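Local coordinates for protein DNA polymerase III subunit beta (Caulobacter crescentus, PDB 5WCE) that probably tethers DNA polymerases and other proteins to DNA as a ring-shaped head-to-tail homodimeric sliding clamp, conferring processivity on replication, at residues A349-A354 against T360-P365; L271-F276 against D339-I344. One frame throughout, in Å; residues are numbered along the deposited sequence.

Contact 1 of 2, residues A349-A354 against T360-P365; sequences AEFRFA and TLVVDP
An antiparallel beta hairpin in the C-terminal clamp domain brings Glu350, Phe351 and Arg352 beside Val363, Val362 and Leu361. Glu350 and Val363 form a hydrogen-bonded pair, with Val363 N 2.8 Å from Glu350 O, and Arg352 and Leu361 form the next, with Arg352 N 2.8 Å from Leu361 O. Phe351 and Val362 make the non-hydrogen-bonded pair between them. On their face, turned to helix 334-343, Val362 CG1 sits over the centre of the Phe351 ring, 4.2 Å from the centroid, in a CH-pi contact, while Thr360 CG2 lies at the ring edge. On the other face Glu350, extended with CG anti to the backbone N (chi1 178°), runs alongside Val363, and its CD is 3.7 Å from Val363 CG2. Arg352 grips the carboxylate side-on in a salt bridge, NE at 2.6 Å and NH2 at 2.7 Å from Glu350 OE2, with that oxygen close to the guanidinium plane. With an alanine for Glu350, the Arg352 guanidinium would probably lose its charge partner and Val363 CG2 the carboxylate end that lies against it. Phe351 and Val362 thus give an apolar patch against helix 334-343; on the reverse, carboxylate and guanidinium probably neutralise one another beside Val363 and Leu361.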
loop_
_atom_site.group_PDB
_atom_site.type_symbol
_atom_site.label_atom_id
_atom_site.label_comp_id
_atom_site.label_asym_id
_atom_site.label_seq_id
_atom_site.Cartn_x
_atom_site.Cartn_y
_atom_site.Cartn_z
ATOM N N ALA A 349 -10.844 -23.699 -18.115
ATOM C CA ALA A 349 -12.105 -23.261 -17.586
ATOM C C ALA A 349 -13.151 -23.657 -18.617
ATOM O O ALA A 349 -12.887 -23.663 -19.818
ATOM C CB ALA A 349 -12.129 -21.774 -17.322
ATOM N N GLU A 350 -14.309 -24.014 -18.121
ATOM C CA GLU A 350 -15.462 -24.354 -18.953
ATOM C C GLU A 350 -16.551 -23.343 -18.733
ATOM O O GLU A 350 -17.009 -23.111 -17.568
ATOM C CB GLU A 350 -15.987 -25.767 -18.647
ATOM C CG GLU A 350 -17.212 -26.184 -19.436
ATOM C CD GLU A 350 -17.701 -27.588 -19.063
ATOM O OE1 GLU A 350 -16.878 -28.451 -18.842
ATOM O OE2 GLU A 350 -18.924 -27.821 -18.924
ATOM N N PHE A 351 -17.033 -22.788 -19.848
ATOM C CA PHE A 351 -18.120 -21.828 -19.848
ATOM C C PHE A 351 -19.336 -22.459 -20.505
ATOM O O PHE A 351 -19.211 -23.137 -21.564
ATOM C CB PHE A 351 -17.749 -20.590 -20.669
ATOM C CG PHE A 351 -16.750 -19.711 -20.023
ATOM C CD1 PHE A 351 -15.393 -20.130 -19.902
ATOM C CD2 PHE A 351 -17.101 -18.454 -19.575
ATOM C CE1 PHE A 351 -14.452 -19.278 -19.337
ATOM C CE2 PHE A 351 -16.154 -17.628 -19.000
ATOM C CZ PHE A 351 -14.851 -18.066 -18.842
ATOM N N ARG A 352 -20.497 -22.230 -19.909
ATOM C CA ARG A 352 -21.787 -22.669 -20.476
ATOM C C ARG A 352 -22.711 -21.480 -20.704
ATOM O O ARG A 352 -23.148 -20.817 -19.756
ATOM C CB ARG A 352 -22.456 -23.715 -19.599
ATOM C CG ARG A 352 -21.498 -24.846 -19.264
ATOM C CD ARG A 352 -22.228 -26.022 -18.623
ATOM N NE ARG A 352 -21.261 -27.030 -18.217
ATOM C CZ ARG A 352 -21.512 -28.024 -17.367
ATOM N NH1 ARG A 352 -22.715 -28.175 -16.817
ATOM N NH2 ARG A 352 -20.562 -28.902 -17.060
ATOM N N PHE A 353 -23.033 -21.231 -21.965
ATOM C CA PHE A 353 -23.836 -20.095 -22.368
ATOM C C PHE A 353 -25.197 -20.552 -22.879
ATOM O O PHE A 353 -25.347 -21.696 -23.341
ATOM C CB PHE A 353 -23.163 -19.350 -23.547
ATOM C CG PHE A 353 -21.761 -18.862 -23.307
ATOM C CD1 PHE A 353 -20.667 -19.653 -23.582
ATOM C CD2 PHE A 353 -21.535 -17.566 -22.853
ATOM C CE1 PHE A 353 -19.369 -19.183 -23.393
ATOM C CE2 PHE A 353 -20.216 -17.103 -22.674
ATOM C CZ PHE A 353 -19.147 -17.897 -22.944
ATOM N N ALA A 354 -26.188 -19.687 -22.749
ATOM C CA ALA A 354 -27.502 -19.892 -23.394
ATOM C C ALA A 354 -27.607 -18.804 -24.468
ATOM O O ALA A 354 -27.011 -18.963 -25.510
ATOM C CB ALA A 354 -28.632 -19.876 -22.403
ATOM N N THR A 360 -24.503 -16.810 -17.439
ATOM C CA THR A 360 -23.530 -17.704 -17.930
ATOM C C THR A 360 -22.924 -18.450 -16.749
ATOM O O THR A 360 -22.608 -17.852 -15.775
ATOM C CB THR A 360 -22.442 -16.907 -18.696
ATOM O OG1 THR A 360 -23.037 -16.297 -19.853
ATOM C CG2 THR A 360 -21.349 -17.758 -19.163
ATOM N N LEU A 361 -22.742 -19.759 -16.891
ATOM C CA LEU A 361 -22.156 -20.620 -15.851
ATOM C C LEU A 361 -20.705 -20.826 -16.204
ATOM O O LEU A 361 -20.358 -21.048 -17.384
ATOM C CB LEU A 361 -22.855 -21.990 -15.835
ATOM C CG LEU A 361 -22.480 -22.965 -14.751
ATOM C CD1 LEU A 361 -22.940 -22.371 -13.442
ATOM C CD2 LEU A 361 -23.151 -24.329 -14.910
ATOM N N VAL A 362 -19.839 -20.747 -15.205
ATOM C CA VAL A 362 -18.445 -21.130 -15.370
ATOM C C VAL A 362 -18.162 -22.236 -14.371
ATOM O O VAL A 362 -18.485 -22.095 -13.150
ATOM C CB VAL A 362 -17.497 -19.951 -15.122
ATOM C CG1 VAL A 362 -16.073 -20.334 -15.483
ATOM C CG2 VAL A 362 -17.954 -18.737 -15.930
ATOM N N VAL A 363 -17.624 -23.335 -14.863
ATOM C CA VAL A 363 -17.291 -24.468 -14.016
ATOM C C VAL A 363 -15.806 -24.765 -14.111
ATOM O O VAL A 363 -15.148 -24.431 -15.098
ATOM C CB VAL A 363 -18.133 -25.726 -14.257
ATOM C CG1 VAL A 363 -19.626 -25.499 -13.951
ATOM C CG2 VAL A 363 -17.968 -26.275 -15.603
ATOM N N ASP A 364 -15.291 -25.380 -13.054
ATOM C CA ASP A 364 -13.884 -25.658 -12.907
ATOM C C ASP A 364 -13.719 -27.173 -13.051
ATOM O O ASP A 364 -14.128 -27.932 -12.143
ATOM C CB ASP A 364 -13.369 -25.238 -11.534
ATOM C CG ASP A 364 -11.880 -25.425 -11.399
ATOM O OD1 ASP A 364 -11.295 -26.260 -12.163
ATOM O OD2 ASP A 364 -11.275 -24.772 -10.512
ATOM N N PRO A 365 -13.088 -27.636 -14.154
ATOM C CA PRO A 365 -12.958 -29.105 -14.328
ATOM C C PRO A 365 -12.176 -29.853 -13.229
ATOM O O PRO A 365 -12.338 -31.072 -13.127
ATOM C CB PRO A 365 -12.264 -29.251 -15.701
ATOM C CG PRO A 365 -12.565 -27.958 -16.421
ATOM C CD PRO A 365 -12.595 -26.905 -15.338
HETATM O O HOH W 1 -25.429 -17.043 -21.883
#

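Contact 2 of 2, residues L271-F276 against D339-I344; sequences LDNDLF and DVCGQI
Asn273, in the first turn of helix 273-284, reaches across to Cys341, late in helix 334-343, and to Ile344 in the loop that follows. Its CG stands anti to the backbone N (chi1 -176°), which carries the amide over to the other helix. There ND2 donates to the backbone carbonyl of Cys341, with Asn273 ND2 2.9 Å from Cys341 O and an N-H...O angle of 167°. The acceptor lies near the amide plane, whereas the donor is tilted 27° from the carbonyl plane. Ile344 runs slantwise to the Asn273 side chain, its CB 3.6 Å from Asn273 ND2. Cys341 SG in turn meets Phe276 at the edge of its ring, 4.0 Å from Phe276 CD2, in a sulfur-aromatic contact, while Leu271 CD2 covers one face of the ring toward its rim. The contact joins the helix pair of the C-terminal clamp domain; in sliding clamps such helices line the inside of the ring, probably facing DNA here too. The ND2-to-carbonyl bond sets which way the amide is turned, and leaves Asn273 OD1 buried 3.4 Å from Cys341 CB without a hydrogen-bonding partner in the model, probably at some energetic cost.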
loop_
_atom_site.group_PDB
_atom_site.type_symbol
_atom_site.label_atom_id
_atom_site.label_comp_id
_atom_site.label_asym_id
_atom_site.label_seq_id
_atom_site.Cartn_x
_atom_site.Cartn_y
_atom_site.Cartn_z
ATOM N N LEU A 271 -11.657 -23.545 -22.537
ATOM C CA LEU A 271 -10.519 -22.754 -22.928
ATOM C C LEU A 271 -9.355 -22.873 -21.927
ATOM O O LEU A 271 -9.517 -23.340 -20.763
ATOM C CB LEU A 271 -10.962 -21.319 -23.168
ATOM C CG LEU A 271 -11.670 -20.529 -22.039
ATOM C CD1 LEU A 271 -10.718 -20.219 -20.858
ATOM C CD2 LEU A 271 -12.255 -19.231 -22.556
ATOM N N ASP A 272 -8.202 -22.425 -22.397
ATOM C CA ASP A 272 -7.001 -22.268 -21.577
ATOM C C ASP A 272 -7.179 -21.028 -20.708
ATOM O O ASP A 272 -7.112 -19.889 -21.191
ATOM C CB ASP A 272 -5.766 -22.157 -22.489
ATOM C CG ASP A 272 -4.485 -22.003 -21.738
ATOM O OD1 ASP A 272 -4.391 -21.380 -20.705
ATOM O OD2 ASP A 272 -3.474 -22.446 -22.271
ATOM N N ASN A 273 -7.399 -21.253 -19.412
ATOM C CA ASN A 273 -7.802 -20.205 -18.488
ATOM C C ASN A 273 -6.737 -19.151 -18.321
ATOM O O ASN A 273 -7.045 -17.953 -18.267
ATOM C CB ASN A 273 -8.141 -20.801 -17.133
ATOM C CG ASN A 273 -8.653 -19.780 -16.143
ATOM O OD1 ASN A 273 -9.754 -19.251 -16.326
ATOM N ND2 ASN A 273 -7.879 -19.522 -15.054
ATOM N N ASP A 274 -5.485 -19.578 -18.186
ATOM C CA ASP A 274 -4.392 -18.606 -18.026
ATOM C C ASP A 274 -4.238 -17.742 -19.285
ATOM O O ASP A 274 -4.159 -16.536 -19.169
ATOM C CB ASP A 274 -3.069 -19.286 -17.703
ATOM C CG ASP A 274 -1.959 -18.252 -17.375
ATOM O OD1 ASP A 274 -2.152 -17.403 -16.478
ATOM O OD2 ASP A 274 -0.943 -18.256 -18.056
ATOM N N LEU A 275 -4.227 -18.341 -20.463
ATOM C CA LEU A 275 -4.068 -17.564 -21.690
ATOM C C LEU A 275 -5.259 -16.597 -21.846
ATOM O O LEU A 275 -5.094 -15.422 -22.154
ATOM C CB LEU A 275 -3.908 -18.441 -22.909
ATOM C CG LEU A 275 -3.976 -17.671 -24.240
ATOM C CD1 LEU A 275 -2.887 -16.575 -24.331
ATOM C CD2 LEU A 275 -3.950 -18.625 -25.413
ATOM N N PHE A 276 -6.457 -17.078 -21.557
ATOM C CA PHE A 276 -7.653 -16.254 -21.727
ATOM C C PHE A 276 -7.650 -15.076 -20.762
ATOM O O PHE A 276 -7.905 -13.962 -21.161
ATOM C CB PHE A 276 -8.932 -17.113 -21.572
ATOM C CG PHE A 276 -10.204 -16.340 -21.717
ATOM C CD1 PHE A 276 -10.647 -15.949 -22.960
ATOM C CD2 PHE A 276 -10.994 -16.074 -20.614
ATOM C CE1 PHE A 276 -11.851 -15.268 -23.096
ATOM C CE2 PHE A 276 -12.213 -15.444 -20.753
ATOM C CZ PHE A 276 -12.618 -15.000 -22.004
ATOM N N ASP A 339 -12.134 -12.039 -12.143
ATOM C CA ASP A 339 -12.344 -12.614 -10.796
ATOM C C ASP A 339 -12.629 -14.103 -10.846
ATOM O O ASP A 339 -12.050 -14.922 -10.109
ATOM C CB ASP A 339 -13.486 -11.879 -10.079
ATOM C CG ASP A 339 -13.095 -10.505 -9.538
ATOM O OD1 ASP A 339 -11.896 -10.142 -9.482
ATOM O OD2 ASP A 339 -14.043 -9.760 -9.256
ATOM N N VAL A 340 -13.495 -14.497 -11.774
ATOM C CA VAL A 340 -13.760 -15.905 -11.988
ATOM C C VAL A 340 -12.546 -16.664 -12.473
ATOM O O VAL A 340 -12.237 -17.727 -11.914
ATOM C CB VAL A 340 -14.965 -16.104 -12.962
ATOM C CG1 VAL A 340 -15.114 -17.588 -13.283
ATOM C CG2 VAL A 340 -16.203 -15.576 -12.313
ATOM N N CYS A 341 -11.842 -16.171 -13.499
ATOM C CA CYS A 341 -10.656 -16.851 -13.967
ATOM C C CYS A 341 -9.617 -17.005 -12.824
ATOM O O CYS A 341 -8.905 -17.998 -12.754
ATOM C CB CYS A 341 -10.009 -16.112 -15.144
ATOM S SG CYS A 341 -11.047 -16.124 -16.628
ATOM N N GLY A 342 -9.566 -16.028 -11.929
ATOM C CA GLY A 342 -8.701 -16.078 -10.717
ATOM C C GLY A 342 -9.013 -17.183 -9.725
ATOM O O GLY A 342 -8.180 -17.509 -8.914
ATOM N N GLN A 343 -10.215 -17.753 -9.769
ATOM C CA GLN A 343 -10.617 -18.851 -8.887
ATOM C C GLN A 343 -10.391 -20.211 -9.470
ATOM O O GLN A 343 -10.346 -21.169 -8.738
ATOM C CB GLN A 343 -12.097 -18.717 -8.500
ATOM C CG GLN A 343 -12.382 -17.484 -7.673
ATOM C CD GLN A 343 -11.634 -17.508 -6.352
ATOM O OE1 GLN A 343 -11.395 -18.578 -5.773
ATOM N NE2 GLN A 343 -11.183 -16.346 -5.922
ATOM N N ILE A 344 -10.207 -20.295 -10.769
ATOM C CA ILE A 344 -10.109 -21.572 -11.439
ATOM C C ILE A 344 -8.769 -22.201 -11.037
ATOM O O ILE A 344 -7.726 -21.546 -11.109
ATOM C CB ILE A 344 -10.202 -21.352 -12.970
ATOM C CG1 ILE A 344 -11.613 -20.841 -13.341
ATOM C CG2 ILE A 344 -9.823 -22.583 -13.749
ATOM C CD1 ILE A 344 -12.786 -21.713 -12.984
#

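The two contacts, whose centres are 11 Å apart, belong to one layered unit of the C-terminal domain: the hairpin of contact 1 lies in a sheet, and the helices of contact 2 pack against its face carrying Phe351 and Val362. Strand 267-272 enters helix 273-284, and helix 334-343 is followed by strand 348-353, which neighbours strand 267-272. A probable backbone hydrogen bond, Ala349 N to Leu271 O at 3.0 Å, joins the contacts within the sheet. From sheet to helix, Val362 CG1 packs 3.6 Å from Val340 CG1, and Ala349 CB lies 3.6 Å from Asn273 OD1. Asp364 OD2 accepts from Ala345 N, just after the 339-344 segment, fastening the hairpin to the helix exit.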